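Local coordinates for protein trans-2-enoyl-CoA reductase [NADH] (Treponema denticola ATCC 35405, PDB 4GGO) that catalyses the NADH-dependent reduction of trans-2-enoyl-CoA substrates such as crotonyl-CoA to the saturated acyl-CoA in bacterial fatty acid synthesis, at residues 115-120 against 124-129; 129-134 against 215-220; 233-238 against 335-340; 271-276 against 330-335. All coordinates share one frame; numbering follows the deposited sequence.

Contact 1 (115-120 against 124-129)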
loop_
_atom_site.group_PDB
_atom_site.type_symbol
_atom_site.label_atom_id
_atom_site.label_comp_id
_atom_site.label_asym_id
_atom_site.label_seq_id
_atom_site.Cartn_x
_atom_site.Cartn_y
_atom_site.Cartn_z
ATOM N N VAL A 115 -18.006 1.394 -7.025
ATOM C CA VAL A 115 -18.683 1.470 -5.740
ATOM C C VAL A 115 -17.677 1.339 -4.602
ATOM O O VAL A 115 -16.863 0.417 -4.585
ATOM C CB VAL A 115 -19.767 0.383 -5.604
ATOM C CG1 VAL A 115 -20.249 0.280 -4.163
ATOM C CG2 VAL A 115 -20.928 0.676 -6.543
ATOM N N THR A 116 -17.734 2.275 -3.661
ATOM C CA THR A 116 -16.849 2.247 -2.505
ATOM C C THR A 116 -17.630 1.934 -1.235
ATOM O O THR A 116 -18.591 2.626 -0.900
ATOM C CB THR A 116 -16.115 3.588 -2.327
ATOM O OG1 THR A 116 -15.394 3.903 -3.524
ATOM C CG2 THR A 116 -15.143 3.514 -1.158
ATOM N N ILE A 117 -17.217 0.882 -0.538
ATOM C CA ILE A 117 -17.829 0.524 0.734
ATOM C C ILE A 117 -16.938 0.954 1.894
ATOM O O ILE A 117 -15.818 0.465 2.045
ATOM C CB ILE A 117 -18.115 -0.986 0.823
ATOM C CG1 ILE A 117 -19.126 -1.393 -0.250
ATOM C CG2 ILE A 117 -18.634 -1.351 2.206
ATOM C CD1 ILE A 117 -19.530 -2.846 -0.193
ATOM N N ASP A 118 -17.443 1.879 2.704
ATOM C CA ASP A 118 -16.677 2.432 3.812
ATOM C C ASP A 118 -17.005 1.703 5.111
ATOM O O ASP A 118 -18.154 1.684 5.549
ATOM C CB ASP A 118 -16.961 3.929 3.954
ATOM C CG ASP A 118 -15.879 4.662 4.728
ATOM O OD1 ASP A 118 -15.270 4.057 5.634
ATOM O OD2 ASP A 118 -15.637 5.850 4.425
ATOM N N GLY A 119 -15.988 1.106 5.722
ATOM C CA GLY A 119 -16.167 0.378 6.966
ATOM C C GLY A 119 -15.015 -0.559 7.268
ATOM O O GLY A 119 -14.060 -0.659 6.495
ATOM N N ASP A 120 -15.106 -1.250 8.399
ATOM C CA ASP A 120 -14.061 -2.174 8.827
ATOM C C ASP A 120 -14.049 -3.436 7.969
ATOM O O ASP A 120 -14.924 -4.292 8.095
ATOM C CB ASP A 120 -14.248 -2.535 10.303
ATOM C CG ASP A 120 -13.170 -3.471 10.819
ATOM O OD1 ASP A 120 -12.074 -3.513 10.219
ATOM O OD2 ASP A 120 -13.419 -4.158 11.832
ATOM N N ASP A 124 -17.485 -8.966 9.276
ATOM C CA ASP A 124 -18.343 -9.759 8.402
ATOM C C ASP A 124 -19.452 -8.908 7.787
ATOM O O ASP A 124 -20.010 -9.264 6.748
ATOM C CB ASP A 124 -18.949 -10.944 9.158
ATOM C CG ASP A 124 -17.937 -12.041 9.434
ATOM O OD1 ASP A 124 -16.984 -12.190 8.639
ATOM O OD2 ASP A 124 -18.097 -12.758 10.443
ATOM N N GLU A 125 -19.769 -7.788 8.432
ATOM C CA GLU A 125 -20.794 -6.880 7.930
ATOM C C GLU A 125 -20.357 -6.264 6.608
ATOM O O GLU A 125 -21.126 -6.216 5.648
ATOM C CB GLU A 125 -21.087 -5.769 8.941
ATOM C CG GLU A 125 -21.271 -6.245 10.372
ATOM C CD GLU A 125 -19.980 -6.208 11.166
ATOM O OE1 GLU A 125 -19.369 -7.281 11.361
ATOM O OE2 GLU A 125 -19.579 -5.107 11.599
ATOM N N ILE A 126 -19.115 -5.790 6.568
ATOM C CA ILE A 126 -18.561 -5.186 5.362
ATOM C C ILE A 126 -18.433 -6.216 4.243
ATOM O O ILE A 126 -18.715 -5.919 3.080
ATOM C CB ILE A 126 -17.203 -4.509 5.646
ATOM C CG1 ILE A 126 -17.420 -3.242 6.475
ATOM C CG2 ILE A 126 -16.480 -4.171 4.353
ATOM C CD1 ILE A 126 -18.438 -2.293 5.880
ATOM N N LYS A 127 -18.025 -7.430 4.599
ATOM C CA LYS A 127 -17.975 -8.525 3.638
ATOM C C LYS A 127 -19.365 -8.808 3.072
ATOM O O LYS A 127 -19.514 -9.100 1.884
ATOM C CB LYS A 127 -17.398 -9.789 4.280
ATOM C CG LYS A 127 -15.902 -9.718 4.565
ATOM C CD LYS A 127 -15.401 -11.012 5.193
ATOM C CE LYS A 127 -13.897 -10.976 5.425
ATOM N NZ LYS A 127 -13.491 -9.885 6.357
ATOM N N ALA A 128 -20.378 -8.712 3.928
ATOM C CA ALA A 128 -21.758 -8.937 3.513
ATOM C C ALA A 128 -22.216 -7.872 2.521
ATOM O O ALA A 128 -22.927 -8.173 1.561
ATOM C CB ALA A 128 -22.681 -8.972 4.725
ATOM N N GLN A 129 -21.805 -6.630 2.756
ATOM C CA GLN A 129 -22.160 -5.528 1.868
ATOM C C GLN A 129 -21.513 -5.703 0.497
ATOM O O GLN A 129 -22.098 -5.342 -0.526
ATOM C CB GLN A 129 -21.756 -4.186 2.482
ATOM C CG GLN A 129 -22.435 -3.881 3.810
ATOM C CD GLN A 129 -22.087 -2.507 4.346
ATOM O OE1 GLN A 129 -21.808 -1.582 3.584
ATOM N NE2 GLN A 129 -22.098 -2.367 5.667
HETATM O O HOH W 1 -21.111 0.728 4.687
#
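Ile-126 bears against the chain that leaves the strand, and each of its carbons can be assigned a neighbour. CB lies 3.4 Å from Asp-120 O, and CG1 comes nearer still, 3.2 Å from the same Asp-120 O, so this carbonyl rests on the root of the side chain. CG2 brushes Ile-117 CG2 more distantly. The second torsion is folded (chi2 -52°) rather than extended, which turns the tip toward the backbone at the strand's end: CD1 finishes 3.7 Å from Gly-119 CA, lying directly on a residue without a side chain, and 3.8 Å from Ile-117 CG2. The two isoleucine side chains pass one another in opposite senses.

Strand 115-118 and helix 124-129 are nearly antiparallel (164°), with their axes 9.3 Å apart at closest approach. This is the strand-to-helix turn of a Rossmann-type beta-alpha-beta unit: the strand lies at one margin of the parallel sheet, and the helix leads on to strand 141-146. The turn carries cofactor contacts, since Asp-120 binds NAD(+), and Asp-118 OD1 accepts a hydrogen bond from the backbone N of Glu-84, a residue important for choosing NADH over NADPH.

One helical turn after Ile-126, Gln-129 crosses Ile-117, its OE1 3.5 Å from Ile-117 CG2, while Ile-117 CD1 lies against the Gln-129 backbone. The exposed margin is bridged by a water, which donates to Gln-129 OE1 at 2.7 Å and, over a longer 3.2 Å, to Asp-118 O.

Contact 2 (129-134 against 215-220); sequences QVIEEA and KQLSKE
Ile-131 projects from helix 129-134 toward the last turn of helix 215-219, and its closest packing is with Glu-220, just beyond that helix. Ile-131 CG2 lies 3.7 Å from Glu-220 CG, and Ile-131 CD1 is 3.8 Å from the same Glu-220 CG, so both branches of the isoleucine straddle a single methylene. Chi1 (-65°) sets this CG beside the glutamate's backbone N, against the isoleucine; the bend at chi2 (-76°) then turns the carboxylate aside, where OE1 forms a salt bridge with Lys-135 NZ. The two side chains cross at about a right angle.

This tight end is itself partly exposed, whereas Leu-217 is buried yet stands off, its CD2 4.1 Å from Ile-131 CG1. Looser still is the partly exposed Gln-216, whose OE1 is 4.2 Å from Ile-131 CD1; its NE2 is engaged elsewhere, hydrogen-bonding Asp-124 OD1. Just 202 Å² is buried in all, a contact of modest extent.

Both helices belong to the Rossmann-type domain, flanking its parallel sheet: Leu-222 packs on Ile-131, Ala-134 and Leu-217 where the chain heads for strands 223-224 and 227-233, while Val-130 turns to Ile-117 and Val-81 on strands 114-118 and 77-82.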
loop_
_atom_site.group_PDB
_atom_site.type_symbol
_atom_site.label_atom_id
_atom_site.label_comp_id
_atom_site.label_asym_id
_atom_site.label_seq_id
_atom_site.Cartn_x
_atom_site.Cartn_y
_atom_site.Cartn_z
ATOM N N GLN A 129 -21.805 -6.630 2.756
ATOM C CA GLN A 129 -22.160 -5.528 1.868
ATOM C C GLN A 129 -21.513 -5.703 0.497
ATOM O O GLN A 129 -22.098 -5.342 -0.526
ATOM C CB GLN A 129 -21.756 -4.186 2.482
ATOM C CG GLN A 129 -22.435 -3.881 3.810
ATOM C CD GLN A 129 -22.087 -2.507 4.346
ATOM O OE1 GLN A 129 -21.808 -1.582 3.584
ATOM N NE2 GLN A 129 -22.098 -2.367 5.667
ATOM N N VAL A 130 -20.305 -6.258 0.482
ATOM C CA VAL A 130 -19.606 -6.530 -0.768
ATOM C C VAL A 130 -20.328 -7.619 -1.553
ATOM O O VAL A 130 -20.646 -7.443 -2.729
ATOM C CB VAL A 130 -18.144 -6.959 -0.523
ATOM C CG1 VAL A 130 -17.509 -7.453 -1.812
ATOM C CG2 VAL A 130 -17.343 -5.807 0.068
ATOM N N ILE A 131 -20.586 -8.741 -0.886
ATOM C CA ILE A 131 -21.304 -9.860 -1.487
ATOM C C ILE A 131 -22.653 -9.415 -2.045
ATOM O O ILE A 131 -23.027 -9.783 -3.158
ATOM C CB ILE A 131 -21.525 -10.990 -0.463
ATOM C CG1 ILE A 131 -20.184 -11.594 -0.041
ATOM C CG2 ILE A 131 -22.436 -12.065 -1.034
ATOM C CD1 ILE A 131 -20.295 -12.604 1.080
ATOM N N GLU A 132 -23.369 -8.608 -1.268
ATOM C CA GLU A 132 -24.676 -8.099 -1.670
ATOM C C GLU A 132 -24.594 -7.257 -2.942
ATOM O O GLU A 132 -25.385 -7.438 -3.869
ATOM C CB GLU A 132 -25.297 -7.283 -0.535
ATOM C CG GLU A 132 -26.635 -6.650 -0.876
ATOM C CD GLU A 132 -27.301 -6.016 0.329
ATOM O OE1 GLU A 132 -26.867 -6.296 1.466
ATOM O OE2 GLU A 132 -28.258 -5.235 0.141
ATOM N N GLU A 133 -23.633 -6.341 -2.982
ATOM C CA GLU A 133 -23.442 -5.485 -4.148
ATOM C C GLU A 133 -23.007 -6.298 -5.365
ATOM O O GLU A 133 -23.433 -6.026 -6.490
ATOM C CB GLU A 133 -22.425 -4.382 -3.843
ATOM C CG GLU A 133 -22.098 -3.480 -5.025
ATOM C CD GLU A 133 -23.298 -2.690 -5.521
ATOM O OE1 GLU A 133 -24.231 -2.450 -4.727
ATOM O OE2 GLU A 133 -23.304 -2.309 -6.711
ATOM N N ALA A 134 -22.166 -7.301 -5.131
ATOM C CA ALA A 134 -21.698 -8.176 -6.201
ATOM C C ALA A 134 -22.836 -9.032 -6.751
ATOM O O ALA A 134 -22.932 -9.249 -7.960
ATOM C CB ALA A 134 -20.562 -9.056 -5.707
ATOM N N LYS A 215 -12.622 -17.201 1.089
ATOM C CA LYS A 215 -13.508 -18.325 1.392
ATOM C C LYS A 215 -14.986 -17.933 1.372
ATOM O O LYS A 215 -15.830 -18.708 0.925
ATOM C CB LYS A 215 -13.141 -18.960 2.737
ATOM C CG LYS A 215 -11.803 -19.688 2.734
ATOM C CD LYS A 215 -11.455 -20.223 4.115
ATOM C CE LYS A 215 -12.384 -21.352 4.527
ATOM N NZ LYS A 215 -12.227 -22.546 3.651
ATOM N N GLN A 216 -15.293 -16.732 1.853
ATOM C CA GLN A 216 -16.668 -16.240 1.837
ATOM C C GLN A 216 -17.140 -15.944 0.416
ATOM O O GLN A 216 -18.264 -16.280 0.044
ATOM C CB GLN A 216 -16.820 -14.993 2.712
ATOM C CG GLN A 216 -16.794 -15.269 4.208
ATOM C CD GLN A 216 -17.265 -14.081 5.026
ATOM O OE1 GLN A 216 -17.874 -13.152 4.496
ATOM N NE2 GLN A 216 -16.984 -14.105 6.324
ATOM N N LEU A 217 -16.276 -15.311 -0.371
ATOM C CA LEU A 217 -16.595 -14.992 -1.759
ATOM C C LEU A 217 -16.746 -16.261 -2.594
ATOM O O LEU A 217 -17.631 -16.352 -3.446
ATOM C CB LEU A 217 -15.521 -14.084 -2.364
ATOM C CG LEU A 217 -15.468 -12.647 -1.838
ATOM C CD1 LEU A 217 -14.257 -11.914 -2.391
ATOM C CD2 LEU A 217 -16.746 -11.899 -2.179
ATOM N N SER A 218 -15.877 -17.236 -2.342
ATOM C CA SER A 218 -15.925 -18.513 -3.046
ATOM C C SER A 218 -17.220 -19.252 -2.744
ATOM O O SER A 218 -17.821 -19.863 -3.628
ATOM C CB SER A 218 -14.734 -19.385 -2.649
ATOM O OG SER A 218 -14.883 -20.703 -3.146
ATOM N N LYS A 219 -17.642 -19.189 -1.485
ATOM C CA LYS A 219 -18.862 -19.850 -1.042
ATOM C C LYS A 219 -20.084 -19.280 -1.754
ATOM O O LYS A 219 -21.034 -20.002 -2.056
ATOM C CB LYS A 219 -19.020 -19.707 0.473
ATOM C CG LYS A 219 -20.201 -20.468 1.046
ATOM C CD LYS A 219 -20.090 -21.951 0.741
ATOM C CE LYS A 219 -21.360 -22.693 1.128
ATOM N NZ LYS A 219 -21.281 -24.138 0.783
ATOM N N GLU A 220 -20.045 -17.980 -2.029
ATOM C CA GLU A 220 -21.151 -17.294 -2.686
ATOM C C GLU A 220 -21.053 -17.371 -4.207
ATOM O O GLU A 220 -21.904 -16.836 -4.917
ATOM C CB GLU A 220 -21.205 -15.831 -2.242
ATOM C CG GLU A 220 -21.521 -15.637 -0.768
ATOM C CD GLU A 220 -22.990 -15.855 -0.448
ATOM O OE1 GLU A 220 -23.789 -16.038 -1.391
ATOM O OE2 GLU A 220 -23.345 -15.838 0.749
#

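Contact 3 (233-238 against 335-340); sequences SYIGPE and ENRIRI
Asp-333 OD2 is gripped by two salt bridges, from Arg-337 NE and Arg-339 NH1, the two arginines that Ile-235 touches from the other segment. Further salt bridges run from Arg-337 NH1 to Glu-257 and from Arg-339 NE to Asp-341, which should restrict rotation of both guanidinium groups.

Across the segments the contact is a methyl laid on flat cations. Ile-235 is extended at its second torsion (chi2 179°), so CD1 alone reaches them. It lies 3.5 Å above the Arg-339 guanidinium plane, toward the rim, and 3.6 Å from Arg-339 NH2. The same Ile-235 CD1 is 3.9 Å from Arg-337 CZ, over a face whose opposite side carries Glu-335 CB. Arg-339 meets the isoleucine crosswise after bends at chi2 and chi3 (both -65°). The meeting is small, with 106 Å² buried between the segments.

Ile-235 follows the substrate-binding Tyr-234 and touches the NAD(+)-binding Lys-253 of helix 248-266, placing this packing beside the catalytic pocket. Strand 270-276 lies between strands 227-233 and 338-339 in the parallel sheet; segment 233-238 leaves the end of strand 227-233, and Val-276 touches both Ile-235 and Arg-339.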
loop_
_atom_site.group_PDB
_atom_site.type_symbol
_atom_site.label_atom_id
_atom_site.label_comp_id
_atom_site.label_asym_id
_atom_site.label_seq_id
_atom_site.Cartn_x
_atom_site.Cartn_y
_atom_site.Cartn_z
ATOM N N SER A 233 3.260 -7.121 0.423
ATOM C CA SER A 233 4.175 -7.319 1.536
ATOM C C SER A 233 5.524 -6.669 1.251
ATOM O O SER A 233 5.690 -5.976 0.250
ATOM C CB SER A 233 4.357 -8.811 1.815
ATOM O OG SER A 233 5.189 -9.015 2.940
ATOM N N TYR A 234 6.488 -6.899 2.137
ATOM C CA TYR A 234 7.805 -6.289 2.005
ATOM C C TYR A 234 8.870 -7.177 2.635
ATOM O O TYR A 234 8.639 -7.798 3.670
ATOM C CB TYR A 234 7.809 -4.904 2.654
ATOM C CG TYR A 234 9.076 -4.108 2.426
ATOM C CD1 TYR A 234 9.524 -3.836 1.142
ATOM C CD2 TYR A 234 9.808 -3.612 3.496
ATOM C CE1 TYR A 234 10.679 -3.106 0.928
ATOM C CE2 TYR A 234 10.960 -2.876 3.293
ATOM C CZ TYR A 234 11.389 -2.624 2.007
ATOM O OH TYR A 234 12.537 -1.894 1.803
ATOM N N ILE A 235 10.035 -7.244 1.999
ATOM C CA ILE A 235 11.137 -8.052 2.506
ATOM C C ILE A 235 12.264 -7.155 3.013
ATOM O O ILE A 235 12.824 -7.391 4.084
ATOM C CB ILE A 235 11.651 -9.035 1.434
ATOM C CG1 ILE A 235 10.643 -10.170 1.237
ATOM C CG2 ILE A 235 13.002 -9.607 1.823
ATOM C CD1 ILE A 235 11.055 -11.179 0.189
ATOM N N GLY A 236 12.584 -6.121 2.242
ATOM C CA GLY A 236 13.543 -5.120 2.673
ATOM C C GLY A 236 14.997 -5.528 2.554
ATOM O O GLY A 236 15.304 -6.663 2.190
ATOM N N PRO A 237 15.906 -4.592 2.870
ATOM C CA PRO A 237 17.354 -4.792 2.772
ATOM C C PRO A 237 17.900 -5.592 3.950
ATOM O O PRO A 237 17.168 -5.884 4.897
ATOM C CB PRO A 237 17.894 -3.364 2.831
ATOM C CG PRO A 237 16.918 -2.657 3.708
ATOM C CD PRO A 237 15.572 -3.243 3.362
ATOM N N GLU A 238 19.183 -5.931 3.881
ATOM C CA GLU A 238 19.856 -6.675 4.941
ATOM C C GLU A 238 19.807 -5.950 6.280
ATOM O O GLU A 238 19.694 -6.581 7.330
ATOM C CB GLU A 238 21.314 -6.935 4.559
ATOM C CG GLU A 238 21.493 -7.971 3.468
ATOM C CD GLU A 238 21.177 -9.372 3.949
ATOM O OE1 GLU A 238 20.684 -10.185 3.137
ATOM O OE2 GLU A 238 21.426 -9.659 5.139
ATOM N N GLU A 335 10.045 -19.038 -4.312
ATOM C CA GLU A 335 9.051 -19.308 -3.278
ATOM C C GLU A 335 7.641 -18.948 -3.742
ATOM O O GLU A 335 6.749 -18.728 -2.922
ATOM C CB GLU A 335 9.391 -18.557 -1.987
ATOM C CG GLU A 335 10.672 -19.024 -1.306
ATOM C CD GLU A 335 10.575 -20.445 -0.776
ATOM O OE1 GLU A 335 9.445 -20.922 -0.541
ATOM O OE2 GLU A 335 11.632 -21.085 -0.594
ATOM N N ASN A 336 7.457 -18.886 -5.058
ATOM C CA ASN A 336 6.160 -18.582 -5.667
ATOM C C ASN A 336 5.586 -17.216 -5.286
ATOM O O ASN A 336 4.370 -17.029 -5.269
ATOM C CB ASN A 336 5.142 -19.690 -5.377
ATOM C CG ASN A 336 5.563 -21.031 -5.944
ATOM O OD1 ASN A 336 5.473 -21.264 -7.150
ATOM N ND2 ASN A 336 6.022 -21.924 -5.073
ATOM N N ARG A 337 6.466 -16.266 -4.988
ATOM C CA ARG A 337 6.049 -14.905 -4.681
ATOM C C ARG A 337 6.311 -13.995 -5.873
ATOM O O ARG A 337 7.337 -14.119 -6.543
ATOM C CB ARG A 337 6.809 -14.372 -3.463
ATOM C CG ARG A 337 6.623 -15.189 -2.195
ATOM C CD ARG A 337 7.544 -14.704 -1.082
ATOM N NE ARG A 337 8.949 -14.754 -1.477
ATOM C CZ ARG A 337 9.964 -14.863 -0.625
ATOM N NH1 ARG A 337 9.730 -14.941 0.679
ATOM N NH2 ARG A 337 11.211 -14.901 -1.077
ATOM N N ILE A 338 5.381 -13.085 -6.141
ATOM C CA ILE A 338 5.607 -12.051 -7.140
ATOM C C ILE A 338 6.556 -11.011 -6.552
ATOM O O ILE A 338 6.360 -10.555 -5.427
ATOM C CB ILE A 338 4.291 -11.374 -7.566
ATOM C CG1 ILE A 338 3.368 -12.385 -8.250
ATOM C CG2 ILE A 338 4.568 -10.200 -8.495
ATOM C CD1 ILE A 338 2.038 -11.808 -8.682
ATOM N N ARG A 339 7.588 -10.649 -7.310
ATOM C CA ARG A 339 8.593 -9.708 -6.830
ATOM C C ARG A 339 8.676 -8.463 -7.705
ATOM O O ARG A 339 9.169 -8.521 -8.830
ATOM C CB ARG A 339 9.970 -10.378 -6.776
ATOM C CG ARG A 339 10.022 -11.651 -5.949
ATOM C CD ARG A 339 9.763 -11.368 -4.479
ATOM N NE ARG A 339 10.816 -10.552 -3.880
ATOM C CZ ARG A 339 11.902 -11.047 -3.295
ATOM N NH1 ARG A 339 12.083 -12.359 -3.231
ATOM N NH2 ARG A 339 12.808 -10.231 -2.773
ATOM N N ILE A 340 8.195 -7.336 -7.191
ATOM C CA ILE A 340 8.406 -6.058 -7.863
ATOM C C ILE A 340 9.299 -5.157 -7.018
ATOM O O ILE A 340 9.392 -3.951 -7.253
ATOM C CB ILE A 340 7.088 -5.345 -8.231
ATOM C CG1 ILE A 340 6.256 -5.054 -6.982
ATOM C CG2 ILE A 340 6.295 -6.176 -9.234
ATOM C CD1 ILE A 340 4.990 -4.272 -7.269
#

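Contact 4 (271-276 against 330-335); sequences RAFVSV and IPVDEE
Apolar packing centres on the Phe-273 ring, which receives two aliphatic side chains from the loop. Ile-330 lies over one face: its CG2 stands 4.0 Å above the ring plane, offset toward the rim. With CG1 beside the backbone N (chi1 -59°) and chi2 extended, Ile-330 CD1 comes within 3.9 Å of Phe-273 CE2 while CG2 keeps to the face. Val-332 crosses the phenylalanine at about a right angle, its CG1 3.8 Å from Phe-273 CE1 and standing obliquely to the ring.

These residues join strand 270-276, the last but one in the seven-stranded parallel Rossmann-type sheet, to the loop that runs from helix 311-323 into the edge strand 338-339. Ile-338 of that strand packs on both Phe-273 and Ile-330, and Leu-230 of strand 227-233 also touches the phenylalanine.

The arginine adds looser packing. Arg-271 has Ile-330 CD1 over one guanidinium face, with Arg-271 NH1 4.1 Å from that methyl, and its NH2 hydrogen-bonds Gly-226 O.

A polar element within the loop is an Asx turn: Glu-335 N donates to Asp-333 OD1 over 3.0 Å, with a bent N-H...O angle of 137°, reaching the oxygen from 61° out of the carboxylate plane.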
loop_
_atom_site.group_PDB
_atom_site.type_symbol
_atom_site.label_atom_id
_atom_site.label_comp_id
_atom_site.label_asym_id
_atom_site.label_seq_id
_atom_site.Cartn_x
_atom_site.Cartn_y
_atom_site.Cartn_z
ATOM N N ARG A 271 -5.666 -18.351 -8.364
ATOM C CA ARG A 271 -4.246 -18.034 -8.438
ATOM C C ARG A 271 -3.879 -16.999 -7.378
ATOM O O ARG A 271 -4.030 -15.797 -7.592
ATOM C CB ARG A 271 -3.876 -17.533 -9.836
ATOM C CG ARG A 271 -3.940 -18.609 -10.912
ATOM C CD ARG A 271 -3.577 -18.058 -12.284
ATOM N NE ARG A 271 -4.577 -17.117 -12.780
ATOM C CZ ARG A 271 -4.505 -16.500 -13.955
ATOM N NH1 ARG A 271 -3.475 -16.721 -14.761
ATOM N NH2 ARG A 271 -5.462 -15.659 -14.325
ATOM N N ALA A 272 -3.404 -17.480 -6.233
ATOM C CA ALA A 272 -3.069 -16.613 -5.108
ATOM C C ALA A 272 -1.566 -16.384 -5.002
ATOM O O ALA A 272 -0.774 -17.316 -5.137
ATOM C CB ALA A 272 -3.603 -17.204 -3.813
ATOM N N PHE A 273 -1.178 -15.136 -4.757
ATOM C CA PHE A 273 0.231 -14.786 -4.624
ATOM C C PHE A 273 0.443 -13.762 -3.523
ATOM O O PHE A 273 -0.420 -12.925 -3.264
ATOM C CB PHE A 273 0.771 -14.185 -5.925
ATOM C CG PHE A 273 0.571 -15.048 -7.135
ATOM C CD1 PHE A 273 1.507 -16.009 -7.478
ATOM C CD2 PHE A 273 -0.537 -14.877 -7.946
ATOM C CE1 PHE A 273 1.332 -16.798 -8.600
ATOM C CE2 PHE A 273 -0.719 -15.662 -9.069
ATOM C CZ PHE A 273 0.217 -16.623 -9.397
ATOM N N VAL A 274 1.601 -13.829 -2.879
ATOM C CA VAL A 274 2.084 -12.698 -2.109
ATOM C C VAL A 274 2.913 -11.854 -3.062
ATOM O O VAL A 274 3.807 -12.367 -3.734
ATOM C CB VAL A 274 2.957 -13.130 -0.918
ATOM C CG1 VAL A 274 3.644 -11.920 -0.300
ATOM C CG2 VAL A 274 2.118 -13.858 0.122
ATOM N N SER A 275 2.595 -10.569 -3.149
ATOM C CA SER A 275 3.363 -9.662 -3.989
ATOM C C SER A 275 4.271 -8.809 -3.119
ATOM O O SER A 275 3.799 -7.991 -2.326
ATOM C CB SER A 275 2.437 -8.771 -4.818
ATOM O OG SER A 275 3.186 -7.920 -5.671
ATOM N N VAL A 276 5.576 -9.015 -3.254
ATOM C CA VAL A 276 6.545 -8.242 -2.493
ATOM C C VAL A 276 6.861 -6.956 -3.243
ATOM O O VAL A 276 7.446 -6.985 -4.326
ATOM C CB VAL A 276 7.843 -9.031 -2.249
ATOM C CG1 VAL A 276 8.711 -8.310 -1.227
ATOM C CG2 VAL A 276 7.521 -10.438 -1.772
ATOM N N ILE A 330 2.957 -15.556 -15.145
ATOM C CA ILE A 330 3.080 -14.690 -13.981
ATOM C C ILE A 330 4.382 -15.034 -13.269
ATOM O O ILE A 330 4.433 -15.980 -12.481
ATOM C CB ILE A 330 1.891 -14.844 -13.011
ATOM C CG1 ILE A 330 0.576 -14.513 -13.718
ATOM C CG2 ILE A 330 2.071 -13.940 -11.799
ATOM C CD1 ILE A 330 -0.639 -14.580 -12.811
ATOM N N PRO A 331 5.448 -14.276 -13.567
ATOM C CA PRO A 331 6.788 -14.510 -13.022
ATOM C C PRO A 331 6.799 -14.448 -11.502
ATOM O O PRO A 331 6.273 -13.504 -10.913
ATOM C CB PRO A 331 7.609 -13.352 -13.601
ATOM C CG PRO A 331 6.872 -12.945 -14.830
ATOM C CD PRO A 331 5.425 -13.132 -14.494
ATOM N N VAL A 332 7.391 -15.460 -10.881
ATOM C CA VAL A 332 7.495 -15.523 -9.431
ATOM C C VAL A 332 8.895 -15.972 -9.044
ATOM O O VAL A 332 9.612 -16.552 -9.859
ATOM C CB VAL A 332 6.476 -16.515 -8.838
ATOM C CG1 VAL A 332 5.056 -15.971 -8.966
ATOM C CG2 VAL A 332 6.604 -17.873 -9.516
ATOM N N ASP A 333 9.288 -15.702 -7.805
ATOM C CA ASP A 333 10.571 -16.190 -7.319
ATOM C C ASP A 333 10.487 -17.676 -6.987
ATOM O O ASP A 333 9.472 -18.324 -7.240
ATOM C CB ASP A 333 11.075 -15.376 -6.117
ATOM C CG ASP A 333 10.108 -15.381 -4.939
ATOM O OD1 ASP A 333 9.172 -16.208 -4.911
ATOM O OD2 ASP A 333 10.297 -14.552 -4.024
ATOM N N GLU A 334 11.557 -18.203 -6.408
ATOM C CA GLU A 334 11.640 -19.617 -6.065
ATOM C C GLU A 334 10.659 -20.024 -4.961
ATOM O O GLU A 334 10.459 -21.210 -4.705
ATOM C CB GLU A 334 13.077 -19.991 -5.679
ATOM C CG GLU A 334 13.704 -19.102 -4.607
ATOM C CD GLU A 334 14.127 -17.738 -5.134
ATOM O OE1 GLU A 334 14.264 -17.591 -6.367
ATOM O OE2 GLU A 334 14.304 -16.810 -4.317
ATOM N N GLU A 335 10.045 -19.038 -4.312
ATOM C CA GLU A 335 9.051 -19.308 -3.278
ATOM C C GLU A 335 7.641 -18.948 -3.742
ATOM O O GLU A 335 6.749 -18.728 -2.922
ATOM C CB GLU A 335 9.391 -18.557 -1.987
ATOM C CG GLU A 335 10.672 -19.024 -1.306
ATOM C CD GLU A 335 10.575 -20.445 -0.776
ATOM O OE1 GLU A 335 9.445 -20.922 -0.541
ATOM O OE2 GLU A 335 11.632 -21.085 -0.594
#

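Contact 1 lies at one margin of the parallel sheet, with contact 2 beside it through helix 124-136; contacts 3 and 4 lie toward the other margin. Contacts 1 and 2 have centres 10 Å apart and share Gln-129, and Ile-117 CD1 of the first packs 3.6 Å from Val-130 N of the second. Contacts 3 and 4 have centres 9 Å apart and share Glu-335, with contact 4 nested in the chain loop that contact 3 closes. Backbone pairing joins them, Ile-338 O to Val-276 N at 2.8 Å. Between contacts 1 and 3 the centres are 29 Å apart: the former adjoins NAD(+)-binding residues, the latter the substrate-binding tyrosine and inferred proton donor, whereas contact 4 lies away from these sites.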